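Local coordinates for xanthomonas outer protein D (Xanthomonas euvesicatoria, PDB 2OIX) that is a type III secreted virulence effector whose C-terminal cysteine protease domain, held here as an inactivated mutant, removes SUMO from modified proteins, at residues Asp15-Arg20 against Val146-Val151; Thr39-Ala44 against Arg51-Leu56; Val89-Tyr94 against Leu115-Gln120; Val140-Glu145 against Gly172-Arg177. The protein carries 1 engineered substitution. All blocks are in the same frame, centred on the assembly; numbering follows the deposited sequence.

Interaction 1: residues Asp15-Arg20 against Val146-Val151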
loop_
_atom_site.group_PDB
_atom_site.type_symbol
_atom_site.label_atom_id
_atom_site.label_comp_id
_atom_site.label_asym_id
_atom_site.label_seq_id
_atom_site.Cartn_x
_atom_site.Cartn_y
_atom_site.Cartn_z
ATOM N N ASP A 15 0.309 11.790 1.445
ATOM C CA ASP A 15 -0.399 13.045 1.733
ATOM C C ASP A 15 -0.398 13.950 0.508
ATOM O O ASP A 15 -1.457 14.434 0.101
ATOM C CB ASP A 15 0.228 13.796 2.922
ATOM C CG ASP A 15 -0.208 13.234 4.274
ATOM O OD1 ASP A 15 -1.026 12.298 4.304
ATOM O OD2 ASP A 15 0.261 13.735 5.327
ATOM N N ASP A 16 0.782 14.171 -0.078
ATOM C CA ASP A 16 0.914 15.025 -1.255
ATOM C C ASP A 16 0.163 14.451 -2.463
ATOM O O ASP A 16 -0.539 15.198 -3.167
ATOM C CB ASP A 16 2.388 15.261 -1.581
ATOM C CG ASP A 16 2.584 16.089 -2.832
ATOM O OD1 ASP A 16 2.235 17.292 -2.817
ATOM O OD2 ASP A 16 3.085 15.539 -3.835
ATOM N N LEU A 17 0.306 13.142 -2.699
ATOM C CA LEU A 17 -0.465 12.440 -3.732
ATOM C C LEU A 17 -1.963 12.688 -3.598
ATOM O O LEU A 17 -2.622 13.065 -4.572
ATOM C CB LEU A 17 -0.243 10.910 -3.664
ATOM C CG LEU A 17 -0.937 10.089 -4.759
ATOM C CD1 LEU A 17 -0.579 10.566 -6.200
ATOM C CD2 LEU A 17 -0.574 8.635 -4.552
ATOM N N ALA A 18 -2.491 12.456 -2.393
ATOM C CA ALA A 18 -3.899 12.664 -2.103
ATOM C C ALA A 18 -4.352 14.095 -2.449
ATOM O O ALA A 18 -5.456 14.290 -2.957
ATOM C CB ALA A 18 -4.204 12.320 -0.632
ATOM N N ARG A 19 -3.488 15.081 -2.203
ATOM C CA ARG A 19 -3.781 16.469 -2.558
ATOM C C ARG A 19 -3.794 16.648 -4.072
ATOM O O ARG A 19 -4.658 17.358 -4.614
ATOM C CB ARG A 19 -2.758 17.412 -1.937
ATOM C CG ARG A 19 -2.907 17.560 -0.431
ATOM C CD ARG A 19 -1.734 18.347 0.165
ATOM N NE ARG A 19 -1.355 17.818 1.484
ATOM C CZ ARG A 19 -0.097 17.622 1.891
ATOM N NH1 ARG A 19 0.931 17.886 1.081
ATOM N NH2 ARG A 19 0.134 17.146 3.111
ATOM N N ARG A 20 -2.835 16.007 -4.750
ATOM C CA ARG A 20 -2.764 16.084 -6.197
ATOM C C ARG A 20 -3.999 15.472 -6.861
ATOM O O ARG A 20 -4.482 16.006 -7.846
ATOM C CB ARG A 20 -1.445 15.520 -6.739
ATOM C CG ARG A 20 -0.225 16.367 -6.355
ATOM C CD ARG A 20 1.046 15.859 -7.013
ATOM N NE ARG A 20 1.582 14.654 -6.378
ATOM C CZ ARG A 20 1.674 13.449 -6.945
ATOM N NH1 ARG A 20 1.257 13.234 -8.200
ATOM N NH2 ARG A 20 2.170 12.440 -6.235
ATOM N N VAL A 146 1.045 4.735 -9.535
ATOM C CA VAL A 146 0.616 4.030 -10.740
ATOM C C VAL A 146 -0.768 3.446 -10.567
ATOM O O VAL A 146 -1.629 3.667 -11.405
ATOM C CB VAL A 146 1.607 2.902 -11.079
ATOM C CG1 VAL A 146 1.112 2.061 -12.229
ATOM C CG2 VAL A 146 2.989 3.522 -11.489
ATOM N N LEU A 147 -0.964 2.688 -9.492
ATOM C CA LEU A 147 -2.261 2.048 -9.276
ATOM C C LEU A 147 -3.400 3.080 -8.983
ATOM O O LEU A 147 -4.525 2.935 -9.510
ATOM C CB LEU A 147 -2.136 0.998 -8.174
ATOM C CG LEU A 147 -1.337 -0.295 -8.422
ATOM C CD1 LEU A 147 -1.545 -1.223 -7.114
ATOM C CD2 LEU A 147 -1.898 -1.056 -9.641
ATOM N N ALA A 148 -3.105 4.102 -8.176
ATOM C CA ALA A 148 -4.035 5.237 -7.970
ATOM C C ALA A 148 -4.494 5.860 -9.283
ATOM O O ALA A 148 -5.686 6.086 -9.480
ATOM C CB ALA A 148 -3.434 6.309 -7.035
ATOM N N HIS A 149 -3.560 6.149 -10.185
ATOM C CA HIS A 149 -3.972 6.700 -11.478
ATOM C C HIS A 149 -4.842 5.740 -12.324
ATOM O O HIS A 149 -5.753 6.181 -13.055
ATOM C CB HIS A 149 -2.762 7.244 -12.237
ATOM C CG HIS A 149 -2.301 8.582 -11.730
ATOM N ND1 HIS A 149 -1.519 8.722 -10.605
ATOM C CD2 HIS A 149 -2.522 9.840 -12.193
ATOM C CE1 HIS A 149 -1.287 10.006 -10.387
ATOM N NE2 HIS A 149 -1.877 10.706 -11.340
ATOM N N ARG A 150 -4.593 4.436 -12.204
ATOM C CA ARG A 150 -5.434 3.457 -12.895
ATOM C C ARG A 150 -6.856 3.431 -12.322
ATOM O O ARG A 150 -7.813 3.212 -13.058
ATOM C CB ARG A 150 -4.785 2.067 -12.847
ATOM C CG ARG A 150 -3.451 2.056 -13.610
ATOM C CD ARG A 150 -2.871 0.641 -13.718
ATOM N NE ARG A 150 -1.552 0.667 -14.367
ATOM C CZ ARG A 150 -0.698 -0.352 -14.399
ATOM N NH1 ARG A 150 -1.012 -1.477 -13.859
ATOM N NH2 ARG A 150 0.510 -0.251 -14.993
ATOM N N VAL A 151 -7.005 3.669 -11.027
ATOM C CA VAL A 151 -8.362 3.722 -10.444
ATOM C C VAL A 151 -9.048 4.971 -11.041
ATOM O O VAL A 151 -10.172 4.900 -11.517
ATOM C CB VAL A 151 -8.351 3.738 -8.919
ATOM C CG1 VAL A 151 -9.764 3.983 -8.384
ATOM C CG2 VAL A 151 -7.735 2.376 -8.343
#

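Interaction 2: residues Thr39-Ala44 against Arg51-Leu56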
loop_
_atom_site.group_PDB
_atom_site.type_symbol
_atom_site.label_atom_id
_atom_site.label_comp_id
_atom_site.label_asym_id
_atom_site.label_seq_id
_atom_site.Cartn_x
_atom_site.Cartn_y
_atom_site.Cartn_z
ATOM N N THR A 39 1.017 -1.184 11.076
ATOM C CA THR A 39 1.777 -1.932 12.068
ATOM C C THR A 39 0.914 -2.196 13.324
ATOM O O THR A 39 0.915 -3.285 13.895
ATOM C CB THR A 39 3.084 -1.167 12.398
ATOM O OG1 THR A 39 3.871 -1.034 11.201
ATOM C CG2 THR A 39 3.906 -1.881 13.483
ATOM N N MET A 40 0.128 -1.204 13.712
ATOM C CA MET A 40 -0.711 -1.292 14.890
ATOM C C MET A 40 -1.848 -2.331 14.848
ATOM O O MET A 40 -2.361 -2.716 15.899
ATOM C CB MET A 40 -1.285 0.080 15.202
ATOM C CG MET A 40 -0.343 1.010 15.969
ATOM S SD MET A 40 -1.075 2.648 15.802
ATOM C CE MET A 40 -2.697 2.350 16.567
ATOM N N LEU A 41 -2.248 -2.785 13.655
ATOM C CA LEU A 41 -3.243 -3.882 13.556
ATOM C C LEU A 41 -2.791 -5.110 14.372
ATOM O O LEU A 41 -3.614 -5.864 14.938
ATOM C CB LEU A 41 -3.493 -4.258 12.084
ATOM C CG LEU A 41 -4.185 -3.259 11.133
ATOM C CD1 LEU A 41 -4.024 -3.738 9.671
ATOM C CD2 LEU A 41 -5.662 -2.993 11.457
ATOM N N SER A 42 -1.476 -5.298 14.448
ATOM C CA SER A 42 -0.874 -6.445 15.130
ATOM C C SER A 42 -0.509 -6.176 16.599
ATOM O O SER A 42 -0.144 -7.098 17.326
ATOM C CB SER A 42 0.367 -6.893 14.358
ATOM O OG SER A 42 0.020 -7.302 13.054
ATOM N N SER A 43 -0.609 -4.913 17.022
ATOM C CA SER A 43 -0.194 -4.469 18.364
ATOM C C SER A 43 -0.763 -5.355 19.475
ATOM O O SER A 43 -1.821 -5.975 19.299
ATOM C CB SER A 43 -0.611 -3.009 18.579
ATOM O OG SER A 43 -0.516 -2.607 19.947
ATOM N N ALA A 44 -0.066 -5.428 20.613
ATOM C CA ALA A 44 -0.562 -6.253 21.751
ATOM C C ALA A 44 -1.553 -5.496 22.630
ATOM O O ALA A 44 -2.463 -6.098 23.246
ATOM C CB ALA A 44 0.584 -6.798 22.593
ATOM N N ARG A 51 -8.207 0.769 17.459
ATOM C CA ARG A 51 -8.084 2.046 16.763
ATOM C C ARG A 51 -7.678 1.797 15.318
ATOM O O ARG A 51 -8.244 2.387 14.411
ATOM C CB ARG A 51 -7.078 2.969 17.469
ATOM C CG ARG A 51 -6.795 4.304 16.756
ATOM C CD ARG A 51 -5.706 5.116 17.498
ATOM N NE ARG A 51 -5.238 6.308 16.774
ATOM C CZ ARG A 51 -4.325 6.301 15.794
ATOM N NH1 ARG A 51 -3.779 5.159 15.377
ATOM N NH2 ARG A 51 -3.973 7.439 15.205
ATOM N N ALA A 52 -6.706 0.909 15.122
ATOM C CA ALA A 52 -6.151 0.632 13.778
ATOM C C ALA A 52 -7.228 -0.007 12.929
ATOM O O ALA A 52 -7.422 0.369 11.778
ATOM C CB ALA A 52 -4.920 -0.266 13.864
ATOM N N GLN A 53 -7.965 -0.960 13.510
ATOM C CA GLN A 53 -9.107 -1.551 12.830
ATOM C C GLN A 53 -10.162 -0.512 12.391
ATOM O O GLN A 53 -10.698 -0.627 11.291
ATOM C CB GLN A 53 -9.724 -2.666 13.704
ATOM C CG GLN A 53 -8.869 -3.914 13.595
ATOM C CD GLN A 53 -9.212 -5.015 14.563
ATOM O OE1 GLN A 53 -9.798 -4.785 15.636
ATOM N NE2 GLN A 53 -8.843 -6.241 14.192
ATOM N N ARG A 54 -10.413 0.518 13.206
ATOM C CA ARG A 54 -11.386 1.583 12.875
ATOM C C ARG A 54 -10.910 2.478 11.742
ATOM O O ARG A 54 -11.701 2.856 10.860
ATOM C CB ARG A 54 -11.651 2.474 14.088
ATOM C CG ARG A 54 -12.200 1.761 15.304
ATOM C CD ARG A 54 -12.433 2.763 16.456
ATOM N NE ARG A 54 -12.424 2.098 17.761
ATOM C CZ ARG A 54 -11.551 2.361 18.731
ATOM N NH1 ARG A 54 -10.619 3.307 18.575
ATOM N NH2 ARG A 54 -11.630 1.691 19.876
ATOM N N LEU A 55 -9.622 2.838 11.797
ATOM C CA LEU A 55 -9.014 3.746 10.845
ATOM C C LEU A 55 -8.827 3.119 9.486
ATOM O O LEU A 55 -8.753 3.837 8.507
ATOM C CB LEU A 55 -7.666 4.259 11.356
ATOM C CG LEU A 55 -7.748 5.260 12.514
ATOM C CD1 LEU A 55 -6.389 5.421 13.141
ATOM C CD2 LEU A 55 -8.267 6.605 12.031
ATOM N N LEU A 56 -8.772 1.783 9.429
ATOM C CA LEU A 56 -8.483 1.097 8.165
ATOM C C LEU A 56 -9.594 0.227 7.633
ATOM O O LEU A 56 -9.594 -0.130 6.438
ATOM C CB LEU A 56 -7.220 0.246 8.302
ATOM C CG LEU A 56 -5.911 0.992 8.597
ATOM C CD1 LEU A 56 -4.866 -0.086 8.731
ATOM C CD2 LEU A 56 -5.444 2.049 7.545
#

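Interaction 3: residues Val89-Tyr94 against Leu115-Gln120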
loop_
_atom_site.group_PDB
_atom_site.type_symbol
_atom_site.label_atom_id
_atom_site.label_comp_id
_atom_site.label_asym_id
_atom_site.label_seq_id
_atom_site.Cartn_x
_atom_site.Cartn_y
_atom_site.Cartn_z
ATOM N N VAL A 89 -14.002 -9.714 -1.580
ATOM C CA VAL A 89 -12.832 -8.877 -1.322
ATOM C C VAL A 89 -11.571 -9.402 -2.029
ATOM O O VAL A 89 -11.224 -10.591 -1.961
ATOM C CB VAL A 89 -12.607 -8.689 0.209
ATOM C CG1 VAL A 89 -11.532 -7.699 0.518
ATOM C CG2 VAL A 89 -13.941 -8.271 0.873
ATOM N N ALA A 90 -10.880 -8.505 -2.711
ATOM C CA ALA A 90 -9.660 -8.883 -3.386
ATOM C C ALA A 90 -8.498 -8.188 -2.676
ATOM O O ALA A 90 -8.663 -7.064 -2.162
ATOM C CB ALA A 90 -9.712 -8.472 -4.830
ATOM N N ALA A 91 -7.358 -8.878 -2.593
ATOM C CA ALA A 91 -6.165 -8.347 -1.915
ATOM C C ALA A 91 -4.930 -8.760 -2.711
ATOM O O ALA A 91 -4.874 -9.904 -3.250
ATOM C CB ALA A 91 -6.145 -8.885 -0.461
ATOM N N TYR A 92 -3.962 -7.832 -2.861
ATOM C CA TYR A 92 -2.831 -7.981 -3.738
ATOM C C TYR A 92 -1.572 -7.563 -2.985
ATOM O O TYR A 92 -1.533 -6.471 -2.394
ATOM C CB TYR A 92 -2.943 -7.032 -4.939
ATOM C CG TYR A 92 -4.278 -7.186 -5.672
ATOM C CD1 TYR A 92 -4.425 -8.136 -6.723
ATOM C CD2 TYR A 92 -5.380 -6.370 -5.345
ATOM C CE1 TYR A 92 -5.685 -8.289 -7.402
ATOM C CE2 TYR A 92 -6.662 -6.519 -6.037
ATOM C CZ TYR A 92 -6.768 -7.496 -7.031
ATOM O OH TYR A 92 -7.915 -7.626 -7.712
ATOM N N HIS A 93 -0.581 -8.444 -2.955
ATOM C CA HIS A 93 0.708 -8.116 -2.326
ATOM C C HIS A 93 1.849 -7.993 -3.328
ATOM O O HIS A 93 2.086 -8.922 -4.126
ATOM C CB HIS A 93 1.009 -9.160 -1.215
ATOM C CG HIS A 93 2.242 -8.836 -0.414
ATOM N ND1 HIS A 93 3.278 -9.729 -0.238
ATOM C CD2 HIS A 93 2.595 -7.716 0.269
ATOM C CE1 HIS A 93 4.235 -9.166 0.483
ATOM N NE2 HIS A 93 3.854 -7.937 0.790
ATOM N N TYR A 94 2.555 -6.855 -3.290
ATOM C CA TYR A 94 3.675 -6.534 -4.189
ATOM C C TYR A 94 4.945 -6.412 -3.345
ATOM O O TYR A 94 5.029 -5.577 -2.425
ATOM C CB TYR A 94 3.433 -5.236 -4.965
ATOM C CG TYR A 94 2.074 -5.152 -5.722
ATOM C CD1 TYR A 94 2.001 -5.518 -7.058
ATOM C CD2 TYR A 94 0.927 -4.628 -5.126
ATOM C CE1 TYR A 94 0.818 -5.429 -7.795
ATOM C CE2 TYR A 94 -0.304 -4.525 -5.845
ATOM C CZ TYR A 94 -0.329 -4.921 -7.206
ATOM O OH TYR A 94 -1.485 -4.841 -7.941
ATOM N N LEU A 115 -7.553 -7.288 9.319
ATOM C CA LEU A 115 -8.569 -6.516 8.598
ATOM C C LEU A 115 -9.852 -7.319 8.371
ATOM O O LEU A 115 -10.778 -6.839 7.693
ATOM C CB LEU A 115 -8.017 -5.971 7.262
ATOM C CG LEU A 115 -7.086 -4.761 7.424
ATOM C CD1 LEU A 115 -6.332 -4.552 6.130
ATOM C CD2 LEU A 115 -7.757 -3.459 7.897
ATOM N N GLY A 116 -9.898 -8.533 8.929
ATOM C CA GLY A 116 -10.964 -9.463 8.655
ATOM C C GLY A 116 -10.931 -10.279 7.371
ATOM O O GLY A 116 -11.950 -10.906 7.013
ATOM N N LEU A 117 -9.785 -10.340 6.702
ATOM C CA LEU A 117 -9.689 -11.007 5.407
ATOM C C LEU A 117 -9.181 -12.416 5.568
ATOM O O LEU A 117 -8.653 -12.776 6.621
ATOM C CB LEU A 117 -8.770 -10.223 4.439
ATOM C CG LEU A 117 -9.107 -8.731 4.302
ATOM C CD1 LEU A 117 -8.226 -8.199 3.226
ATOM C CD2 LEU A 117 -10.584 -8.518 3.980
ATOM N N ASP A 118 -9.412 -13.235 4.549
ATOM C CA ASP A 118 -8.828 -14.561 4.489
ATOM C C ASP A 118 -7.467 -14.374 3.827
ATOM O O ASP A 118 -7.398 -14.162 2.629
ATOM C CB ASP A 118 -9.683 -15.480 3.621
ATOM C CG ASP A 118 -9.053 -16.857 3.447
ATOM O OD1 ASP A 118 -7.913 -17.059 3.948
ATOM O OD2 ASP A 118 -9.695 -17.734 2.814
ATOM N N TYR A 119 -6.401 -14.486 4.601
ATOM C CA TYR A 119 -5.050 -14.203 4.097
ATOM C C TYR A 119 -4.656 -15.124 2.941
ATOM O O TYR A 119 -3.822 -14.768 2.112
ATOM C CB TYR A 119 -4.012 -14.248 5.246
ATOM C CG TYR A 119 -3.637 -15.647 5.659
ATOM C CD1 TYR A 119 -2.593 -16.334 5.018
ATOM C CD2 TYR A 119 -4.371 -16.323 6.647
ATOM C CE1 TYR A 119 -2.272 -17.674 5.380
ATOM C CE2 TYR A 119 -4.054 -17.639 7.013
ATOM C CZ TYR A 119 -3.017 -18.301 6.375
ATOM O OH TYR A 119 -2.751 -19.591 6.759
ATOM N N GLN A 120 -5.272 -16.299 2.875
ATOM C CA GLN A 120 -4.956 -17.253 1.832
ATOM C C GLN A 120 -5.430 -16.757 0.472
ATOM O O GLN A 120 -4.909 -17.200 -0.550
ATOM C CB GLN A 120 -5.548 -18.616 2.146
ATOM C CG GLN A 120 -4.845 -19.277 3.286
ATOM C CD GLN A 120 -5.167 -20.745 3.375
ATOM O OE1 GLN A 120 -5.769 -21.212 4.350
ATOM N NE2 GLN A 120 -4.780 -21.488 2.345
#

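Interaction 4: residues Val140-Glu145 against Gly172-Arg177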
loop_
_atom_site.group_PDB
_atom_site.type_symbol
_atom_site.label_atom_id
_atom_site.label_comp_id
_atom_site.label_asym_id
_atom_site.label_seq_id
_atom_site.Cartn_x
_atom_site.Cartn_y
_atom_site.Cartn_z
ATOM N N VAL A 140 7.371 0.830 -3.462
ATOM C CA VAL A 140 6.068 1.007 -2.834
ATOM C C VAL A 140 5.384 2.315 -3.265
ATOM O O VAL A 140 4.241 2.247 -3.750
ATOM C CB VAL A 140 6.090 0.828 -1.302
ATOM C CG1 VAL A 140 4.715 1.186 -0.728
ATOM C CG2 VAL A 140 6.408 -0.625 -0.957
ATOM N N LEU A 141 6.113 3.450 -3.240
ATOM C CA LEU A 141 5.515 4.738 -3.553
ATOM C C LEU A 141 5.053 4.744 -4.997
ATOM O O LEU A 141 3.936 5.167 -5.309
ATOM C CB LEU A 141 6.511 5.900 -3.302
ATOM C CG LEU A 141 6.694 6.137 -1.802
ATOM C CD1 LEU A 141 7.433 7.335 -1.449
ATOM C CD2 LEU A 141 5.288 6.210 -1.090
ATOM N N THR A 142 5.959 4.339 -5.887
ATOM C CA THR A 142 5.656 4.217 -7.293
ATOM C C THR A 142 4.473 3.308 -7.581
ATOM O O THR A 142 3.618 3.698 -8.382
ATOM C CB THR A 142 6.889 3.742 -8.103
ATOM O OG1 THR A 142 8.026 4.504 -7.695
ATOM C CG2 THR A 142 6.622 3.930 -9.606
ATOM N N GLY A 143 4.402 2.147 -6.927
ATOM C CA GLY A 143 3.263 1.254 -7.119
ATOM C C GLY A 143 1.933 1.909 -6.705
ATOM O O GLY A 143 0.900 1.793 -7.427
ATOM N N ILE A 144 1.960 2.650 -5.594
ATOM C CA ILE A 144 0.758 3.337 -5.120
ATOM C C ILE A 144 0.257 4.344 -6.149
ATOM O O ILE A 144 -0.934 4.338 -6.478
ATOM C CB ILE A 144 0.995 4.007 -3.739
ATOM C CG1 ILE A 144 1.130 2.919 -2.624
ATOM C CG2 ILE A 144 -0.156 4.994 -3.446
ATOM C CD1 ILE A 144 1.586 3.481 -1.286
ATOM N N GLU A 145 1.191 5.132 -6.666
ATOM C CA GLU A 145 0.970 6.240 -7.615
ATOM C C GLU A 145 0.389 5.746 -8.965
ATOM O O GLU A 145 -0.611 6.272 -9.455
ATOM C CB GLU A 145 2.297 6.945 -7.863
ATOM C CG GLU A 145 2.253 8.038 -8.931
ATOM C CD GLU A 145 2.088 9.424 -8.346
ATOM O OE1 GLU A 145 2.153 9.531 -7.094
ATOM O OE2 GLU A 145 1.923 10.403 -9.133
ATOM N N GLY A 172 14.937 10.404 -7.560
ATOM C CA GLY A 172 14.797 11.788 -8.018
ATOM C C GLY A 172 13.438 12.463 -7.923
ATOM O O GLY A 172 13.307 13.495 -7.265
ATOM N N LEU A 173 12.423 11.907 -8.584
ATOM C CA LEU A 173 11.114 12.570 -8.620
ATOM C C LEU A 173 10.391 12.405 -7.280
ATOM O O LEU A 173 9.569 13.238 -6.901
ATOM C CB LEU A 173 10.248 12.071 -9.793
ATOM C CG LEU A 173 8.729 12.328 -9.723
ATOM C CD1 LEU A 173 8.347 13.695 -10.294
ATOM C CD2 LEU A 173 7.917 11.215 -10.398
ATOM N N ILE A 174 10.719 11.337 -6.568
ATOM C CA ILE A 174 10.238 11.176 -5.202
ATOM C C ILE A 174 10.810 12.294 -4.324
ATOM O O ILE A 174 10.069 12.962 -3.612
ATOM C CB ILE A 174 10.541 9.768 -4.625
ATOM C CG1 ILE A 174 9.552 8.745 -5.213
ATOM C CG2 ILE A 174 10.367 9.749 -3.087
ATOM C CD1 ILE A 174 9.942 7.297 -5.007
ATOM N N ARG A 175 12.118 12.494 -4.394
ATOM C CA ARG A 175 12.783 13.604 -3.715
ATOM C C ARG A 175 12.184 14.965 -4.076
ATOM O O ARG A 175 11.985 15.808 -3.205
ATOM C CB ARG A 175 14.278 13.611 -4.048
ATOM C CG ARG A 175 15.067 12.574 -3.290
ATOM C CD ARG A 175 16.583 12.748 -3.426
ATOM N NE ARG A 175 17.220 11.597 -2.794
ATOM C CZ ARG A 175 18.518 11.458 -2.550
ATOM N NH1 ARG A 175 19.386 12.417 -2.875
ATOM N NH2 ARG A 175 18.944 10.341 -1.960
ATOM N N ASP A 176 11.898 15.163 -5.360
ATOM C CA ASP A 176 11.293 16.404 -5.848
ATOM C C ASP A 176 9.898 16.613 -5.264
ATOM O O ASP A 176 9.541 17.727 -4.894
ATOM C CB ASP A 176 11.203 16.392 -7.375
ATOM C CG ASP A 176 12.413 17.014 -8.042
ATOM O OD1 ASP A 176 13.484 17.114 -7.404
ATOM O OD2 ASP A 176 12.283 17.384 -9.225
ATOM N N ARG A 177 9.110 15.543 -5.213
ATOM C CA ARG A 177 7.769 15.596 -4.627
ATOM C C ARG A 177 7.810 15.778 -3.119
ATOM O O ARG A 177 6.992 16.515 -2.566
ATOM C CB ARG A 177 6.933 14.374 -5.022
ATOM C CG ARG A 177 6.061 14.655 -6.237
ATOM C CD ARG A 177 5.824 13.416 -7.038
ATOM N NE ARG A 177 5.092 13.715 -8.266
ATOM C CZ ARG A 177 4.692 12.790 -9.142
ATOM N NH1 ARG A 177 4.951 11.483 -8.932
ATOM N NH2 ARG A 177 4.035 13.175 -10.238
#

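Interaction 1: residues Asp15-Arg20 against Val146-Val151
Leu17 is the residue that carries helix 7-20 across to helix 136-153, and it does so with both of its methyl groups. With CG anti to the backbone N (chi1 -176°), the two methyls divide between Ala148 and His149. On the apolar side, Leu17 CD2 comes to 4.4 Å from Ala148 CB, while Leu17 CD1 approaches His149 CE1 obliquely at 4.3 Å. These are light contacts, and the backbones stay well apart: Leu17 CA and Ala148 CA are separated by 9.1 Å. Phe32 touches Leu17 and Leu30 touches Ala148, so strand 30-32 helps to line the apolar seam.

The polar groups lie beside it. Within helix 7-20, Arg20 NE donates to Asp16 OD2 at 3.1 Å with an N-H...O angle of 156°; the oxygen lies near the guanidinium plane, but the donor arrives from above the carboxylate plane. Within helix 136-153, His149 ND1 is hydrogen-bonded to Glu145 O. A salt bridge from Arg20 NH2 to Glu145 OE1 ties the two helices together.

Direct touching between the segments is thus apolar, through Leu17, with the charges set alongside. Arg20 NH1 is 5.1 Å from His149 NE2, but pairing with two carboxylates would probably temper its effect on the imidazole.

Interaction 2: residues Thr39-Ala44 against Arg51-Leu56
Leu41 and Ala52 make the dense centre of this contact, at the point where the backbones come closest, 5.4 Å between Leu41 CA and Ala52 CA. The small Ala52 methyl is what permits it: its CB sits 3.7 Å from Leu41 CD2 and 3.9 Å from Met40 CB. With CG anti to the carbonyl carbon (chi1 -67°), the Leu41 branch is turned to the facing helix. Leu41 CD2 rests 3.7 Å from Gln53 N, over the helix backbone, and Leu41 CD1 meets Leu56 CD1 at 3.9 Å.

The other side is more exposed and sparser in contacts. One approach there is close: the Met40 chain bends at its last torsion and brings CE to the edge of the Arg51 guanidinium, near its plane, with Met40 CE 3.2 Å from Arg51 NH1. One face of that guanidinium is covered within its own helix by Leu55 CD1. Gln53 is held loosely, its CG 4.0 Å from Leu41 CD2, while its NE2 donates to His114 O.

A type I turn from Met40 to Ser43 starts the short connection to helix 46-57, whose Ala52 side packs back on Met40 and Leu41. Val37 fills in from helix 35-40, and Leu115, just beyond helix 102-114, packs against both Leu41 and Leu56.

Interaction 3: residues Val89-Tyr94 against Leu115-Gln120
Two torsions bring Val89 and Leu117 together. Val89 has CG1 anti to the backbone N (chi1 -173°), which aims that methyl at the facing loop, and Leu117 has CG anti to its carbonyl carbon (chi1 -51°), with the branch spread toward the strand. The side chains cross at about a right angle, and Val89 CG1 meets Leu117 CD2 at 3.7 Å. The other Leu117 methyl reaches further along the chain, where Leu117 CD1 lies 4.3 Å from Ala91 CB. One leucine therefore spans Val89, just before the strand, and Ala91 within it, both with CB toward the loop, while Ala90 between them points away. Val81 of strand 75-82 and Ala112 of helix 102-114 also touch Leu117, so the residue is wedged between sheet and helix.

The loop is shaped by its own short-range geometry. Gly116 ends helix 102-114 with positive phi in a Schellman motif, after which Leu117 faces the sheet. Next, Asp118 OD1 accepts from Gln120 N at 3.0 Å in an Asx turn, the donor lying above the carboxylate plane, as the chain enters a 3-10 turn.

Backbone bonds from Ala91 and His93 to His123 place the following strand alongside. Strand 90-94, helix 102-114 and parallel strand 123-125 together make a beta-alpha-beta crossover, with Leu117 packed at the start of its return loop.

Interaction 4: residues Val140-Glu145 against Gly172-Arg177
Ile174 and Leu141 join two helices of the Ulp1-type protease domain, helix 171-179 lying across helix 136-153. The axes of segments 140-145 and 172-177 cross at 77° and approach to 11.5 Å, a spacing wide enough for side chains to fill the gap between the backbones. Ile174, which has the most surface buried here, uses two branches. Its CD1 lies 4.1 Å from Leu141 CB, and its CG2 meets Leu141 CD1 at the same distance of 4.1 Å. Ile174 CD1 is also 4.3 Å from Thr142 OG1, a hydroxyl that is hydrogen-bonded to Asp138 O one turn earlier. The Leu141 and Ile174 side chains pass each other at a slant, and Leu10 and Tyr13 of helix 7-20 also pack on Leu141.

One turn on from each, the character changes to charge. Glu145 leaves its helix with CG anti to the backbone N (chi1 175°) and then bends at chi2, while the Arg177 chain runs out extended from CG to NE, and the two groups come from opposite directions. Their planes are only 26° apart. Tyr13 OH bridges the pair, hydrogen-bonded to both Glu145 OE1 and Arg177 NH1, which helps fix both groups. The salt bridge itself is electrostatic: Glu145 OE2 lies 3.2 Å from Arg177 NH1, but well out of the guanidinium plane, with no N-H directed at it.

Interactions 1 and 4 share helix 136-153, on successive turns, and their centres are about 10 Å apart; helix 7-20 and helix 171-179 thus bring both ends of the chain onto this one helix, which in this protease family bears the catalytic cysteine at its start, replaced by an engineered alanine in this inactive mutant. Along the chain their segments alternate, whereas interactions 2 and 3 follow in series inside the loop closed by interaction 1. Those two centres lie about 16 Å apart and meet through Leu115. Interaction 3 is on the sheet, and its Tyr94 OH reaches Leu147 CD1 of interaction 1. The centres of interactions 2 and 4 are about 25 Å apart, on opposite sides of the chain's centre.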